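Long-range contacts in CocE/NonD family hydrolase (Staphylococcus aureus subsp. aureus COL, PDB 3III), which is probably a serine hydrolase acting on ester or amide bonds, with an alpha/beta-hydrolase part joined to a C-terminal beta domain of the X-Pro dipeptidyl-peptidase type: residues E142-Y147 with A179-P184; K187-W192 with S256-P261; G206-T211 with Y531-T536; T360-N365 with L554-V559; D400-L405 with L502-E507. One frame throughout, in Å; residues are numbered along the deposited sequence.

Interaction 1. Residues E142-Y147 with A179-P184; sequences EAEDYY and ASLNPP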
# COMPACT_ATOMS: atom_id res chain seq x y z
N GLU A 142 -4.12 15.24 11.64
CA GLU A 142 -5.01 14.10 11.79
C GLU A 142 -4.38 13.07 12.77
O GLU A 142 -5.06 12.51 13.63
CB GLU A 142 -5.25 13.43 10.43
CG GLU A 142 -6.15 12.25 10.46
CD GLU A 142 -6.45 11.64 9.07
OE1 GLU A 142 -7.63 11.68 8.67
OE2 GLU A 142 -5.54 11.05 8.44
N ALA A 143 -3.10 12.80 12.61
CA ALA A 143 -2.34 12.02 13.56
C ALA A 143 -2.46 12.51 15.03
O ALA A 143 -2.52 11.69 16.00
CB ALA A 143 -0.88 12.00 13.11
N GLU A 144 -2.41 13.83 15.23
CA GLU A 144 -2.53 14.39 16.59
C GLU A 144 -3.89 14.06 17.23
O GLU A 144 -3.96 13.76 18.45
CB GLU A 144 -2.23 15.89 16.60
CG GLU A 144 -0.73 16.14 16.37
CD GLU A 144 -0.36 17.60 16.37
OE1 GLU A 144 -1.17 18.40 16.89
OE2 GLU A 144 0.76 17.92 15.89
N ASP A 145 -4.95 14.10 16.42
CA ASP A 145 -6.28 13.75 16.91
C ASP A 145 -6.33 12.27 17.31
O ASP A 145 -6.85 11.93 18.36
CB ASP A 145 -7.33 14.01 15.83
CG ASP A 145 -7.59 15.50 15.57
OD1 ASP A 145 -7.26 16.33 16.42
OD2 ASP A 145 -8.11 15.80 14.47
N TYR A 146 -5.79 11.41 16.45
CA TYR A 146 -5.68 9.96 16.69
C TYR A 146 -4.92 9.66 18.00
O TYR A 146 -5.37 8.88 18.85
CB TYR A 146 -5.00 9.30 15.47
CG TYR A 146 -5.23 7.79 15.26
CD1 TYR A 146 -4.81 7.19 14.08
CD2 TYR A 146 -5.76 6.95 16.24
CE1 TYR A 146 -4.98 5.83 13.85
CE2 TYR A 146 -5.93 5.58 16.02
CZ TYR A 146 -5.54 5.04 14.82
OH TYR A 146 -5.71 3.71 14.55
N TYR A 147 -3.82 10.36 18.21
CA TYR A 147 -3.07 10.24 19.43
C TYR A 147 -3.95 10.51 20.65
O TYR A 147 -3.90 9.74 21.63
CB TYR A 147 -1.91 11.20 19.39
CG TYR A 147 -0.95 11.28 20.56
CD1 TYR A 147 -1.33 11.74 21.84
CD2 TYR A 147 0.40 11.06 20.35
CE1 TYR A 147 -0.38 11.90 22.86
CE2 TYR A 147 1.34 11.20 21.37
CZ TYR A 147 0.95 11.62 22.60
OH TYR A 147 1.92 11.75 23.57
N ALA A 179 1.82 6.62 14.96
CA ALA A 179 2.99 5.96 15.57
C ALA A 179 4.23 6.86 15.52
O ALA A 179 5.11 6.77 16.41
CB ALA A 179 3.28 4.58 14.94
N SER A 180 4.31 7.74 14.51
CA SER A 180 5.45 8.67 14.43
C SER A 180 5.46 9.69 15.61
O SER A 180 6.48 10.34 15.90
CB SER A 180 5.48 9.39 13.06
OG SER A 180 4.51 10.43 13.00
N LEU A 181 4.31 9.86 16.26
CA LEU A 181 4.19 10.70 17.44
C LEU A 181 4.45 9.95 18.80
O LEU A 181 4.45 10.58 19.82
CB LEU A 181 2.78 11.32 17.46
CG LEU A 181 2.33 12.13 16.24
CD1 LEU A 181 0.87 12.57 16.40
CD2 LEU A 181 3.30 13.35 16.01
N ASN A 182 4.59 8.63 18.74
CA ASN A 182 4.86 7.77 19.89
C ASN A 182 3.87 7.96 21.06
O ASN A 182 4.26 8.33 22.17
CB ASN A 182 6.30 7.99 20.34
CG ASN A 182 7.26 7.46 19.37
OD1 ASN A 182 7.41 6.25 19.23
ND2 ASN A 182 7.90 8.36 18.60
N PRO A 183 2.58 7.63 20.82
CA PRO A 183 1.63 7.71 21.92
C PRO A 183 2.07 6.72 23.01
O PRO A 183 2.38 5.56 22.68
CB PRO A 183 0.28 7.28 21.26
CG PRO A 183 0.48 7.39 19.80
CD PRO A 183 1.94 7.12 19.59
N PRO A 184 2.14 7.16 24.30
CA PRO A 184 2.67 6.29 25.35
C PRO A 184 1.93 4.94 25.52
O PRO A 184 2.57 3.93 25.81
CB PRO A 184 2.55 7.14 26.62
CG PRO A 184 2.65 8.53 26.12
CD PRO A 184 2.01 8.54 24.78
O HOH W 1 4.96 11.12 22.94
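Y147, at the end of 142-147, lays its ring against the turn that follows helix 170-179, and L181 reaches back from that turn to the helix bearing Y147. The ring fills a hollow walled by the turn. P183 rides over one face: its CB lies 4.2 Å from the Y147 ring centroid, 24° off the normal and displaced toward the rim, a CH-pi contact. At the ring edge, L181 O lies in plane, 3.5 Å from Y147 CE2. The second proline closes the phenol end, with P184 CD 3.4 Å from Y147 OH. CG of Y147 stands anti to the backbone N (chi1 -180°), so the ring starts out beside the carbonyl carbon. The other bump is the CD1 branch of L181, which fills a dip on the helix surface: L181 CD1 lies 3.5 Å from A143 O, 3.8 Å from A143 CB and 3.9 Å from E144 CG, the L181 and E144 side chains crossing at about a right angle. The carboxylate of E144 turns elsewhere, to R49. A water joins the rim, bonded to Y147 OH at 3.2 Å and donating to N182 O at 3.0 Å. N182, with positive phi, ends the helical run and sends the chain toward strand 186-192. The contact thus packs helix 140-154 against a helix-to-strand connection, a layer interface belonging to the alpha/beta-hydrolase fold.

Interaction 2. Residues K187-W192 with S256-P261; sequences KAMIPW and SQIKTP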
# COMPACT_ATOMS: atom_id res chain seq x y z
N LYS A 187 0.94 0.27 22.17
CA LYS A 187 1.86 -0.82 22.50
C LYS A 187 2.17 -1.75 21.32
O LYS A 187 3.08 -2.58 21.43
CB LYS A 187 1.31 -1.67 23.66
CG LYS A 187 1.03 -0.89 24.95
CD LYS A 187 2.28 -0.21 25.49
CE LYS A 187 2.04 0.52 26.84
NZ LYS A 187 2.12 -0.50 27.94
N ALA A 188 1.44 -1.62 20.21
CA ALA A 188 1.63 -2.48 19.02
C ALA A 188 0.85 -1.89 17.84
O ALA A 188 -0.17 -1.20 18.06
CB ALA A 188 1.14 -3.92 19.32
N MSE A 189 1.27 -2.20 16.62
CA MSE A 189 0.59 -1.68 15.43
C MSE A 189 0.65 -2.68 14.30
O MSE A 189 1.67 -3.39 14.13
CB MSE A 189 1.23 -0.36 14.97
CG MSE A 189 2.69 -0.50 14.68
SE MSE A 189 3.60 1.25 14.35
CE MSE A 189 2.54 1.75 12.69
N ILE A 190 -0.44 -2.73 13.53
CA ILE A 190 -0.57 -3.62 12.38
C ILE A 190 -1.05 -2.76 11.18
O ILE A 190 -2.26 -2.71 10.85
CB ILE A 190 -1.55 -4.77 12.65
CG1 ILE A 190 -1.19 -5.53 13.94
CG2 ILE A 190 -1.58 -5.76 11.45
CD1 ILE A 190 -2.20 -6.62 14.28
N PRO A 191 -0.10 -2.02 10.56
CA PRO A 191 -0.45 -1.29 9.35
C PRO A 191 -0.50 -2.30 8.19
O PRO A 191 0.54 -2.70 7.64
CB PRO A 191 0.71 -0.32 9.18
CG PRO A 191 1.87 -1.00 9.88
CD PRO A 191 1.25 -1.65 11.06
N TRP A 192 -1.71 -2.76 7.89
CA TRP A 192 -1.90 -3.80 6.93
C TRP A 192 -2.14 -3.17 5.55
O TRP A 192 -3.28 -2.94 5.14
CB TRP A 192 -3.06 -4.72 7.34
CG TRP A 192 -3.01 -6.03 6.62
CD1 TRP A 192 -3.40 -6.28 5.33
CD2 TRP A 192 -2.54 -7.30 7.13
NE1 TRP A 192 -3.24 -7.62 5.04
CE2 TRP A 192 -2.70 -8.25 6.10
CE3 TRP A 192 -2.02 -7.70 8.34
CZ2 TRP A 192 -2.32 -9.60 6.25
CZ3 TRP A 192 -1.64 -9.02 8.50
CH2 TRP A 192 -1.76 -9.97 7.45
N SER A 256 11.35 7.05 10.88
CA SER A 256 12.39 6.69 11.83
C SER A 256 12.07 7.10 13.28
O SER A 256 12.77 6.71 14.22
CB SER A 256 13.72 7.28 11.38
OG SER A 256 13.71 8.68 11.48
N GLN A 257 11.07 7.93 13.47
CA GLN A 257 10.53 8.21 14.79
C GLN A 257 9.72 7.06 15.37
O GLN A 257 9.41 7.05 16.58
CB GLN A 257 9.64 9.43 14.70
CG GLN A 257 10.44 10.73 14.33
CD GLN A 257 9.60 11.99 14.29
OE1 GLN A 257 8.43 12.00 14.68
NE2 GLN A 257 10.20 13.06 13.83
N ILE A 258 9.30 6.12 14.53
CA ILE A 258 8.44 5.02 15.04
C ILE A 258 9.27 4.03 15.85
O ILE A 258 10.29 3.47 15.35
CB ILE A 258 7.72 4.30 13.91
CG1 ILE A 258 6.76 5.27 13.23
CG2 ILE A 258 7.01 3.05 14.39
CD1 ILE A 258 6.09 4.64 11.99
N LYS A 259 8.84 3.81 17.09
CA LYS A 259 9.46 2.81 17.97
C LYS A 259 8.57 1.61 18.37
O LYS A 259 9.05 0.65 19.00
CB LYS A 259 9.95 3.50 19.24
CG LYS A 259 10.96 4.59 18.95
CD LYS A 259 11.20 5.43 20.23
CE LYS A 259 12.53 6.18 20.16
NZ LYS A 259 12.56 7.34 21.14
N THR A 260 7.29 1.72 18.06
CA THR A 260 6.24 0.76 18.51
C THR A 260 6.44 -0.62 17.87
O THR A 260 6.73 -0.72 16.70
CB THR A 260 4.84 1.33 18.11
OG1 THR A 260 4.65 2.63 18.71
CG2 THR A 260 3.69 0.41 18.50
N PRO A 261 6.27 -1.71 18.65
CA PRO A 261 6.28 -3.03 18.06
C PRO A 261 5.32 -3.12 16.86
O PRO A 261 4.17 -2.65 16.92
CB PRO A 261 5.78 -3.93 19.18
CG PRO A 261 6.26 -3.26 20.45
CD PRO A 261 6.14 -1.76 20.12
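The selenomethionine M189 lays its side chain against I258, T260 and P261. Its CG sits in the crowded position between backbone N and carbonyl carbon (chi1 58°), which brings M189 CG to 3.4 Å from P261 O and alongside the methyl of T260. From there the chain runs on extended to the selenium, and a bend at chi3 (-63°) turns only the terminal CE aside. The selenium meets two groups: M189 SE is 3.9 Å from I258 CG2, the two side chains crossing at about a right angle, and 4.0 Å from T260 CB. Helix 170-179 adds A179 and Q175 to the surroundings of M189. In the fold, strand 186-192 lies next to and parallel with strand 262-267 in the main sheet of the alpha/beta-hydrolase part, and P261 stands just before the second strand, after the long excursion, about half of it helical, that links them. M189 N donates to P261 O at 3.0 Å, bent at the hydrogen (136°) although nearly along the C=O axis; the pairing continues with L263. T260 CG2 comes to 3.5 Å from A188 N, a buried amide with no hydrogen-bond partner in the model. Beside it the P261 ring rests against the carbonyl of K187, P261 CG lying 3.4 Å from K187 O.

Interaction 3. Residues G206-T211 with Y531-T536; sequences GGIPDT and YEHEET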
# COMPACT_ATOMS: atom_id res chain seq x y z
N GLY A 206 6.61 8.83 -9.83
CA GLY A 206 7.79 9.35 -10.53
C GLY A 206 7.63 10.77 -10.99
O GLY A 206 8.26 11.20 -11.95
N GLY A 207 6.79 11.55 -10.29
CA GLY A 207 6.51 12.89 -10.75
C GLY A 207 5.34 13.02 -11.74
O GLY A 207 4.96 14.16 -12.10
N ILE A 208 4.78 11.90 -12.21
CA ILE A 208 3.67 11.97 -13.21
C ILE A 208 2.37 11.93 -12.37
O ILE A 208 2.15 10.94 -11.66
CB ILE A 208 3.68 10.76 -14.19
CG1 ILE A 208 5.05 10.54 -14.82
CG2 ILE A 208 2.57 10.92 -15.30
CD1 ILE A 208 5.14 9.22 -15.71
N PRO A 209 1.47 12.93 -12.50
CA PRO A 209 0.27 12.98 -11.69
C PRO A 209 -0.71 11.85 -11.96
O PRO A 209 -0.96 11.50 -13.11
CB PRO A 209 -0.36 14.33 -12.00
CG PRO A 209 0.25 14.76 -13.23
CD PRO A 209 1.54 14.02 -13.46
N ASP A 210 -1.24 11.27 -10.89
CA ASP A 210 -2.26 10.24 -10.99
C ASP A 210 -3.57 10.97 -11.28
O ASP A 210 -4.08 11.71 -10.44
CB ASP A 210 -2.36 9.43 -9.74
CG ASP A 210 -3.48 8.32 -9.80
OD1 ASP A 210 -4.09 8.14 -10.87
OD2 ASP A 210 -3.80 7.71 -8.73
N THR A 211 -4.11 10.73 -12.44
CA THR A 211 -5.38 11.33 -12.84
C THR A 211 -6.57 10.36 -12.63
O THR A 211 -7.76 10.67 -12.92
CB THR A 211 -5.32 11.72 -14.29
OG1 THR A 211 -5.14 10.56 -15.11
CG2 THR A 211 -4.22 12.75 -14.51
N TYR A 531 -4.92 3.61 -10.82
CA TYR A 531 -4.18 4.82 -11.29
C TYR A 531 -4.45 5.02 -12.78
O TYR A 531 -4.73 4.04 -13.49
CB TYR A 531 -2.67 4.74 -10.97
CG TYR A 531 -2.02 3.44 -11.43
CD1 TYR A 531 -1.92 3.13 -12.78
CD2 TYR A 531 -1.54 2.51 -10.50
CE1 TYR A 531 -1.33 1.94 -13.21
CE2 TYR A 531 -0.95 1.30 -10.92
CZ TYR A 531 -0.87 1.01 -12.27
OH TYR A 531 -0.22 -0.19 -12.66
N GLU A 532 -4.44 6.29 -13.21
CA GLU A 532 -4.36 6.67 -14.62
C GLU A 532 -3.34 7.81 -14.72
O GLU A 532 -3.04 8.49 -13.71
CB GLU A 532 -5.73 7.07 -15.15
CG GLU A 532 -6.71 5.92 -15.18
CD GLU A 532 -8.12 6.30 -15.66
OE1 GLU A 532 -8.35 7.42 -16.15
OE2 GLU A 532 -9.00 5.45 -15.48
N HIS A 533 -2.80 8.02 -15.92
CA HIS A 533 -1.85 9.10 -16.12
C HIS A 533 -2.16 9.81 -17.44
O HIS A 533 -1.41 9.72 -18.39
CB HIS A 533 -0.40 8.53 -16.05
CG HIS A 533 -0.09 7.83 -14.75
ND1 HIS A 533 -0.24 6.46 -14.59
CD2 HIS A 533 0.35 8.29 -13.57
CE1 HIS A 533 0.07 6.13 -13.35
NE2 HIS A 533 0.42 7.22 -12.71
N GLU A 534 -3.30 10.47 -17.49
CA GLU A 534 -3.78 11.06 -18.73
C GLU A 534 -3.29 12.49 -18.96
O GLU A 534 -3.61 13.09 -19.98
CB GLU A 534 -5.31 11.03 -18.77
CG GLU A 534 -5.91 9.64 -18.68
CD GLU A 534 -5.91 8.90 -19.97
OE1 GLU A 534 -6.29 9.44 -21.02
OE2 GLU A 534 -5.52 7.73 -19.93
N GLU A 535 -2.57 13.06 -17.99
CA GLU A 535 -1.96 14.37 -18.19
C GLU A 535 -0.45 14.19 -18.38
O GLU A 535 0.29 14.09 -17.40
CB GLU A 535 -2.30 15.31 -17.01
CG GLU A 535 -3.75 15.73 -17.06
CD GLU A 535 -4.27 16.36 -15.77
OE1 GLU A 535 -3.48 16.69 -14.86
OE2 GLU A 535 -5.50 16.54 -15.67
N THR A 536 -0.04 14.14 -19.64
CA THR A 536 1.31 13.73 -20.04
C THR A 536 2.05 14.90 -20.70
O THR A 536 1.41 15.73 -21.35
CB THR A 536 1.27 12.53 -21.06
OG1 THR A 536 2.60 12.10 -21.32
CG2 THR A 536 0.66 12.97 -22.39
O HOH W 2 -7.56 9.91 -15.92
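D210 and T211 address the 531-536 loop with differently aimed polar groups. CG of D210 stands anti to its backbone N (chi1 179°). The carboxylate lies beside Y531, D210 OD1 being 3.7 Å from Y531 CB, and its plane is turned 72° from that of the phenol ring. D210 OD1 accepts E532 N at 3.0 Å on its syn side, the donor tilted out of the carboxylate plane; G212 N shares the same oxygen. Next door, T211 N donates to E532 O at 2.8 Å, from above the carbonyl plane. T211 OG1 takes E534 N in a nearly straight bond of 3.0 Å (170°), and a water bridges T211 OG1 to E532 OE1. The methyl of T211 is against E535, T211 CG2 lying 3.8 Å from E535 CD, whose carboxylate is paired with R215. H533 meets I208 at about a right angle, H533 CD2 being 3.9 Å from I208 CG2, while I208 O lies near the edge of the imidazole. The ring nitrogens are bonded to E517 and H205. The contact joins the mainly helical insertion of the hydrolase part to the C-terminal non-catalytic domain, an interface consistent with the multidomain layout of CocE-type relatives.

Interaction 4. Residues T360-N365 with L554-V559; sequences TPLYLN and LIIPIV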
# COMPACT_ATOMS: atom_id res chain seq x y z
N THR A 360 22.18 -7.78 -9.72
CA THR A 360 22.88 -8.29 -10.90
C THR A 360 22.42 -7.47 -12.10
O THR A 360 21.23 -7.35 -12.33
CB THR A 360 22.59 -9.75 -11.12
OG1 THR A 360 22.89 -10.45 -9.91
CG2 THR A 360 23.41 -10.36 -12.27
N PRO A 361 23.37 -6.88 -12.84
CA PRO A 361 22.93 -6.10 -13.99
C PRO A 361 22.67 -6.97 -15.18
O PRO A 361 23.43 -7.92 -15.43
CB PRO A 361 24.15 -5.19 -14.26
CG PRO A 361 25.32 -5.88 -13.66
CD PRO A 361 24.82 -6.82 -12.62
N LEU A 362 21.63 -6.66 -15.92
CA LEU A 362 21.42 -7.16 -17.28
C LEU A 362 21.40 -5.94 -18.25
O LEU A 362 20.55 -5.04 -18.12
CB LEU A 362 20.13 -7.93 -17.36
CG LEU A 362 20.09 -9.30 -16.65
CD1 LEU A 362 18.60 -9.82 -16.66
CD2 LEU A 362 21.05 -10.27 -17.32
N TYR A 363 22.34 -5.91 -19.19
CA TYR A 363 22.51 -4.76 -20.08
C TYR A 363 21.59 -4.82 -21.30
O TYR A 363 21.43 -5.87 -21.90
CB TYR A 363 23.96 -4.66 -20.53
CG TYR A 363 24.92 -4.52 -19.36
CD1 TYR A 363 25.15 -3.29 -18.77
CD2 TYR A 363 25.52 -5.63 -18.80
CE1 TYR A 363 26.01 -3.17 -17.67
CE2 TYR A 363 26.35 -5.52 -17.71
CZ TYR A 363 26.60 -4.30 -17.15
OH TYR A 363 27.44 -4.19 -16.08
N LEU A 364 20.93 -3.70 -21.59
CA LEU A 364 19.97 -3.61 -22.69
C LEU A 364 20.72 -3.43 -23.99
O LEU A 364 21.71 -2.71 -24.03
CB LEU A 364 19.09 -2.37 -22.54
CG LEU A 364 17.87 -2.47 -21.66
CD1 LEU A 364 18.26 -2.76 -20.23
CD2 LEU A 364 17.09 -1.18 -21.81
N ASN A 365 20.21 -4.04 -25.06
CA ASN A 365 20.72 -3.84 -26.42
C ASN A 365 19.52 -3.40 -27.29
O ASN A 365 18.63 -4.21 -27.55
CB ASN A 365 21.33 -5.15 -26.96
CG ASN A 365 21.94 -4.98 -28.34
OD1 ASN A 365 21.74 -3.95 -28.95
ND2 ASN A 365 22.77 -5.92 -28.78
N LEU A 554 19.25 -3.18 -16.43
CA LEU A 554 18.29 -3.52 -15.40
C LEU A 554 19.01 -4.22 -14.25
O LEU A 554 19.67 -5.21 -14.45
CB LEU A 554 17.16 -4.40 -15.97
CG LEU A 554 16.09 -4.82 -14.94
CD1 LEU A 554 15.14 -3.63 -14.51
CD2 LEU A 554 15.38 -6.03 -15.58
N ILE A 555 18.95 -3.65 -13.05
CA ILE A 555 19.50 -4.31 -11.87
C ILE A 555 18.38 -5.22 -11.28
O ILE A 555 17.31 -4.73 -10.95
CB ILE A 555 19.92 -3.30 -10.79
CG1 ILE A 555 20.96 -2.31 -11.31
CG2 ILE A 555 20.42 -4.00 -9.52
CD1 ILE A 555 22.22 -2.94 -11.76
N ILE A 556 18.66 -6.50 -11.14
CA ILE A 556 17.70 -7.46 -10.64
C ILE A 556 18.17 -8.08 -9.32
O ILE A 556 19.35 -8.35 -9.15
CB ILE A 556 17.38 -8.56 -11.66
CG1 ILE A 556 18.61 -9.42 -12.00
CG2 ILE A 556 16.71 -7.95 -12.88
CD1 ILE A 556 18.25 -10.61 -12.91
N PRO A 557 17.25 -8.29 -8.36
CA PRO A 557 17.61 -8.78 -7.01
C PRO A 557 17.53 -10.29 -6.94
O PRO A 557 16.49 -10.87 -6.56
CB PRO A 557 16.50 -8.17 -6.14
CG PRO A 557 15.27 -8.07 -7.13
CD PRO A 557 15.93 -7.65 -8.39
N ILE A 558 18.61 -10.96 -7.30
CA ILE A 558 18.62 -12.41 -7.36
C ILE A 558 18.80 -12.92 -5.93
O ILE A 558 19.76 -12.54 -5.21
CB ILE A 558 19.75 -12.99 -8.26
CG1 ILE A 558 19.59 -12.48 -9.70
CG2 ILE A 558 19.75 -14.56 -8.19
CD1 ILE A 558 20.51 -13.03 -10.66
N VAL A 559 17.89 -13.80 -5.51
CA VAL A 559 17.97 -14.40 -4.17
C VAL A 559 17.88 -15.94 -4.19
O VAL A 559 17.49 -16.50 -5.17
CB VAL A 559 16.85 -13.80 -3.28
CG1 VAL A 559 17.03 -12.33 -3.09
CG2 VAL A 559 15.48 -14.05 -3.84
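T360 and L362 pair with I556 and L554 as the hydrogen-bonded couples of an antiparallel ladder. T360 N donates to I556 O at 2.9 Å, and I556 N returns to T360 O at 3.0 Å. L362 and L554 exchange two bonds in the same manner. CA-H...O contacts fill in: P361 CA lies 3.4 Å from L554 O, and I555 CA 3.5 Å from T360 O. The apolar contacts fall on two faces. On one, P361 CB touches I555 CD1 at 3.9 Å; on the other, L362 CD1 meets I556 CD1 at 3.8 Å. L405 and M409 extend the hydrophobic surface beyond I556. I558 CD1 rests against T360, 3.6 Å from T360 OG1, a hydroxyl bonded to E358 O. The strands are thus held by four backbone bonds, with apolar side chains, the buried L362, L554 and I556 among them, packing on one face. P361, which has no N-H to give, faces I555 at the non-hydrogen-bonded site, where this pairing needs none.

Interaction 5. Residues D400-L405 with L502-E507; sequences DKDTEL and LFKQGE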
# COMPACT_ATOMS: atom_id res chain seq x y z
N ASP A 400 18.31 -19.69 -17.86
CA ASP A 400 18.88 -21.03 -18.04
C ASP A 400 18.70 -21.88 -16.80
O ASP A 400 18.95 -23.08 -16.80
CB ASP A 400 20.36 -20.91 -18.34
CG ASP A 400 20.65 -20.67 -19.80
OD1 ASP A 400 19.91 -21.20 -20.66
OD2 ASP A 400 21.69 -20.02 -20.10
N LYS A 401 18.25 -21.29 -15.71
CA LYS A 401 17.97 -22.04 -14.49
C LYS A 401 16.94 -21.28 -13.68
O LYS A 401 16.78 -20.11 -13.88
CB LYS A 401 19.23 -22.24 -13.63
CG LYS A 401 19.88 -20.99 -13.10
CD LYS A 401 21.22 -21.37 -12.42
CE LYS A 401 21.70 -20.32 -11.45
NZ LYS A 401 22.32 -19.18 -12.21
N ASP A 402 16.23 -22.00 -12.82
CA ASP A 402 15.27 -21.38 -11.93
C ASP A 402 15.93 -20.23 -11.14
O ASP A 402 16.96 -20.44 -10.51
CB ASP A 402 14.75 -22.39 -10.94
CG ASP A 402 13.82 -23.44 -11.56
OD1 ASP A 402 13.54 -23.46 -12.77
OD2 ASP A 402 13.35 -24.25 -10.76
N THR A 403 15.34 -19.03 -11.20
CA THR A 403 15.89 -17.86 -10.57
C THR A 403 14.81 -17.13 -9.83
O THR A 403 13.76 -16.86 -10.43
CB THR A 403 16.47 -16.92 -11.64
OG1 THR A 403 17.48 -17.67 -12.35
CG2 THR A 403 17.06 -15.63 -11.05
N GLU A 404 15.06 -16.78 -8.57
CA GLU A 404 14.11 -15.97 -7.79
C GLU A 404 14.57 -14.52 -7.67
O GLU A 404 15.68 -14.24 -7.24
CB GLU A 404 13.84 -16.57 -6.41
CG GLU A 404 13.29 -18.02 -6.53
CD GLU A 404 12.94 -18.71 -5.23
OE1 GLU A 404 13.25 -18.21 -4.12
OE2 GLU A 404 12.32 -19.80 -5.34
N LEU A 405 13.68 -13.61 -8.06
CA LEU A 405 13.89 -12.19 -7.97
C LEU A 405 12.95 -11.63 -6.90
O LEU A 405 11.74 -11.63 -7.05
CB LEU A 405 13.60 -11.50 -9.30
CG LEU A 405 14.47 -11.95 -10.48
CD1 LEU A 405 14.23 -10.94 -11.56
CD2 LEU A 405 15.95 -12.08 -10.13
N LEU A 502 9.30 -16.05 -9.12
CA LEU A 502 10.13 -17.13 -9.66
C LEU A 502 10.12 -17.03 -11.18
O LEU A 502 9.01 -16.89 -11.79
CB LEU A 502 9.51 -18.49 -9.32
CG LEU A 502 10.12 -19.78 -9.86
CD1 LEU A 502 11.59 -19.92 -9.37
CD2 LEU A 502 9.20 -20.95 -9.34
N PHE A 503 11.30 -17.13 -11.78
CA PHE A 503 11.42 -17.34 -13.22
C PHE A 503 12.03 -18.71 -13.36
O PHE A 503 13.18 -18.91 -12.96
CB PHE A 503 12.31 -16.22 -13.87
CG PHE A 503 11.70 -14.87 -13.83
CD1 PHE A 503 11.04 -14.34 -14.95
CD2 PHE A 503 11.69 -14.13 -12.66
CE1 PHE A 503 10.44 -13.11 -14.90
CE2 PHE A 503 11.07 -12.88 -12.61
CZ PHE A 503 10.44 -12.37 -13.71
N LYS A 504 11.26 -19.68 -13.83
CA LYS A 504 11.77 -21.04 -14.02
C LYS A 504 12.68 -21.11 -15.22
O LYS A 504 12.60 -20.30 -16.11
CB LYS A 504 10.62 -22.05 -14.21
CG LYS A 504 9.62 -22.16 -13.03
CD LYS A 504 8.44 -23.08 -13.48
CE LYS A 504 7.61 -23.59 -12.32
NZ LYS A 504 6.62 -24.63 -12.82
N GLN A 505 13.55 -22.12 -15.26
CA GLN A 505 14.38 -22.38 -16.41
C GLN A 505 13.50 -22.40 -17.63
O GLN A 505 12.48 -23.10 -17.65
CB GLN A 505 15.04 -23.79 -16.27
CG GLN A 505 15.78 -24.22 -17.55
CD GLN A 505 16.37 -25.60 -17.39
OE1 GLN A 505 15.84 -26.44 -16.63
NE2 GLN A 505 17.45 -25.86 -18.11
N GLY A 506 13.89 -21.64 -18.67
CA GLY A 506 13.09 -21.56 -19.88
C GLY A 506 12.10 -20.42 -19.93
O GLY A 506 11.55 -20.10 -21.00
N GLU A 507 11.84 -19.81 -18.78
CA GLU A 507 10.94 -18.66 -18.73
C GLU A 507 11.73 -17.38 -19.00
O GLU A 507 12.94 -17.38 -18.89
CB GLU A 507 10.19 -18.62 -17.38
CG GLU A 507 9.18 -19.80 -17.25
CD GLU A 507 8.23 -19.73 -16.07
OE1 GLU A 507 8.63 -19.38 -14.93
OE2 GLU A 507 7.04 -20.10 -16.28
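OD1 of D402 accepts the backbone N-H of Q505 at 2.8 Å through its anti lone pair, in a bond close to straight (165°). CG of D402 stands anti to its carbonyl carbon (chi1 -71°); D402 OD1 also comes to 3.2 Å from K504 CA. Beyond it the backbones become an antiparallel ladder: T403 N gives to F503 O and F503 N to T403 O, both at 2.8 Å. F503 O additionally receives the CA-H of D402. T403 OG1 turns back within its own segment to K401 O at 3.0 Å, from above that carbonyl's plane. Past the end of the ladder, K504 to E507 forms a type II turn with G506 at positive phi, and K504 N is held at 2.9 Å by E507 OE1, which also pairs with K431. On the face of T403 and F503 the F503 ring also meets L405: L405 CD1 lies 3.9 Å from F503 CE2, the side chains crossing at about a right angle, with L509 alongside both. On the other face L502 CD1 packs at 3.8 Å on E404 CG, while the E404 carboxylate is engaged by N560 and K347. Two acidic side chains, D402 and E507, thus secure backbone amides around the turn where strand 490-503 ends, while F503 and L405 are buried in the domain core.

Interactions 1 and 2 touch in the hydrolase part, their centres 11 Å apart: the loop of 179-184 meets the other through N182 ND2 and Q257 O, a probable hydrogen bond, and A179 CB packs on M189 SE. Interactions 4 and 5, centres 13 Å apart, share one sheet of the C-terminal domain, where V559 N meets E404 O at 2.8 Å and L405 lies against I556 and I558. Along the chain interaction 5 falls between the two strands of interaction 4. Interaction 3 stands apart from both pairs, with nearest atoms about 17 Å from interaction 2 and about 15 Å from interaction 4. A bound palmitic acid lies about 11 Å from the D210 side chain.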